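PDB 4A41: alpha-n-acetylglucosaminidase family protein from Clostridium perfringens, which probably hydrolyses terminal alpha-linked N-acetylglucosamine from glycans, the fragment here being a family 32 carbohydrate-binding module that binds galactose. Local coordinates for residues T100-H105 and K115-N120. Residues are numbered along the deposited sequence; the frame is centred on the assembly and turned at random.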
# COMPACT_ATOMS: atom_id res chain seq x y z
N THR A 100 8.41 -6.25 -3.96
CA THR A 100 8.96 -6.66 -5.27
C THR A 100 8.04 -7.58 -6.04
O THR A 100 8.25 -7.81 -7.24
CB THR A 100 10.33 -7.31 -5.12
OG1 THR A 100 10.21 -8.38 -4.19
CG2 THR A 100 11.36 -6.26 -4.61
N LYS A 101 7.02 -8.12 -5.38
CA LYS A 101 5.98 -8.87 -6.09
C LYS A 101 4.65 -8.51 -5.44
O LYS A 101 4.49 -8.61 -4.22
CB LYS A 101 6.24 -10.38 -6.01
CG LYS A 101 5.30 -11.18 -6.92
CD LYS A 101 5.52 -12.69 -6.79
CE LYS A 101 4.83 -13.36 -7.97
NZ LYS A 101 5.02 -14.84 -8.06
N TYR A 102 3.70 -8.05 -6.26
CA TYR A 102 2.47 -7.43 -5.72
C TYR A 102 1.24 -7.90 -6.47
O TYR A 102 1.32 -8.41 -7.61
CB TYR A 102 2.54 -5.89 -5.85
CG TYR A 102 2.52 -5.47 -7.30
CD1 TYR A 102 1.31 -5.29 -8.01
CD2 TYR A 102 3.72 -5.33 -7.99
CE1 TYR A 102 1.35 -4.96 -9.39
CE2 TYR A 102 3.75 -5.00 -9.34
CZ TYR A 102 2.58 -4.81 -10.03
OH TYR A 102 2.69 -4.47 -11.38
N GLU A 103 0.09 -7.71 -5.82
CA GLU A 103 -1.22 -7.66 -6.49
C GLU A 103 -1.91 -6.40 -6.01
O GLU A 103 -1.69 -5.97 -4.85
CB GLU A 103 -2.06 -8.89 -6.15
CG GLU A 103 -1.35 -10.16 -6.52
CD GLU A 103 -2.23 -11.39 -6.43
OE1 GLU A 103 -3.40 -11.33 -5.98
OE2 GLU A 103 -1.69 -12.47 -6.78
N LEU A 104 -2.73 -5.81 -6.87
CA LEU A 104 -3.63 -4.72 -6.48
C LEU A 104 -5.05 -5.22 -6.64
O LEU A 104 -5.41 -5.75 -7.70
CB LEU A 104 -3.36 -3.49 -7.34
CG LEU A 104 -4.03 -2.23 -6.77
CD1 LEU A 104 -3.28 -1.66 -5.55
CD2 LEU A 104 -4.16 -1.18 -7.84
N HIS A 105 -5.83 -5.10 -5.58
CA HIS A 105 -7.24 -5.52 -5.56
C HIS A 105 -8.14 -4.33 -5.23
O HIS A 105 -7.70 -3.37 -4.60
CB HIS A 105 -7.53 -6.61 -4.50
CG HIS A 105 -6.69 -7.85 -4.61
ND1 HIS A 105 -6.79 -8.88 -3.70
CD2 HIS A 105 -5.74 -8.24 -5.50
CE1 HIS A 105 -5.93 -9.84 -4.02
NE2 HIS A 105 -5.28 -9.48 -5.10
N LYS A 115 -9.11 -8.82 -8.08
CA LYS A 115 -7.79 -8.46 -8.57
C LYS A 115 -7.87 -7.62 -9.83
O LYS A 115 -8.52 -8.01 -10.83
CB LYS A 115 -6.93 -9.70 -8.77
CG LYS A 115 -5.51 -9.43 -9.28
CD LYS A 115 -4.64 -10.72 -9.33
CE LYS A 115 -5.21 -11.72 -10.33
NZ LYS A 115 -4.43 -13.00 -10.23
N ILE A 116 -7.17 -6.49 -9.82
CA ILE A 116 -7.05 -5.66 -11.02
C ILE A 116 -5.64 -5.48 -11.62
O ILE A 116 -5.50 -5.01 -12.76
CB ILE A 116 -7.73 -4.26 -10.84
CG1 ILE A 116 -7.00 -3.42 -9.77
CG2 ILE A 116 -9.20 -4.47 -10.51
CD1 ILE A 116 -7.39 -1.90 -9.80
N SER A 117 -4.61 -5.85 -10.86
CA SER A 117 -3.22 -5.73 -11.30
C SER A 117 -2.34 -6.69 -10.54
O SER A 117 -2.62 -7.04 -9.39
CB SER A 117 -2.70 -4.29 -11.09
OG SER A 117 -1.49 -4.09 -11.79
N GLU A 118 -1.26 -7.11 -11.19
CA GLU A 118 -0.25 -7.97 -10.56
C GLU A 118 1.04 -7.87 -11.35
O GLU A 118 1.03 -7.61 -12.55
CB GLU A 118 -0.73 -9.43 -10.46
CG GLU A 118 -0.86 -10.11 -11.81
CD GLU A 118 -1.58 -11.43 -11.72
OE1 GLU A 118 -1.32 -12.23 -10.80
OE2 GLU A 118 -2.42 -11.69 -12.61
N GLY A 119 2.14 -8.08 -10.66
CA GLY A 119 3.44 -8.03 -11.31
C GLY A 119 4.61 -7.95 -10.34
O GLY A 119 4.49 -8.22 -9.14
N ASN A 120 5.75 -7.66 -10.94
CA ASN A 120 7.00 -7.49 -10.21
C ASN A 120 7.46 -6.05 -10.25
O ASN A 120 7.27 -5.34 -11.25
CB ASN A 120 8.11 -8.36 -10.82
CG ASN A 120 7.75 -9.83 -10.92
OD1 ASN A 120 8.02 -10.48 -11.94
ND2 ASN A 120 7.14 -10.37 -9.90
O HOH W 1 5.04 -4.44 -12.77
O HOH W 2 0.94 -4.32 -13.58
O HOH W 3 0.16 -12.53 -8.65
O HOH W 4 -3.63 -14.05 -7.89
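Residues 102-105 and 115-120 pair as antiparallel strands, with Tyr-102 opposite Gly-119 and Leu-104 opposite Ser-117 in hydrogen-bonded pairs, until a classic beta bulge makes Ile-116 and Ser-117 share the carbonyl of Leu-104, their N atoms 2.9 and 3.3 Å from its O. Tyr-102 turns its ring across the neighbouring strand because CG sits between its own backbone N and carbonyl carbon (chi1 66°). One ring face then lies over the peptide of Gly-119, whose N is 3.3 Å above the ring plane and whose lack of a side chain leaves room for the phenol. Two waters in the ring plane hold the hydroxyl, one bridging OH to Asn-120 O. On the side of the sheet that carries Tyr-102, Leu-104 CD2 lies alongside Ile-116 CD1 at 3.8 Å, and both side chains reach Phe-132 of the other sheet. The opposite side is polar. His-105 NE2 donates within its ring plane to the anti lone pair of Glu-103 OE1 (2.8 Å), while Glu-103 OE2 approaches Glu-118 OE1 to 4.0 Å, a likely repulsion probably offset by Lys-115, whose NZ salt-bridges Glu-118 through long, weak hydrogen bonds and reaches Glu-103 OE2 through a water. The pair forms an edge hairpin of the F5/8 type C beta-sandwich.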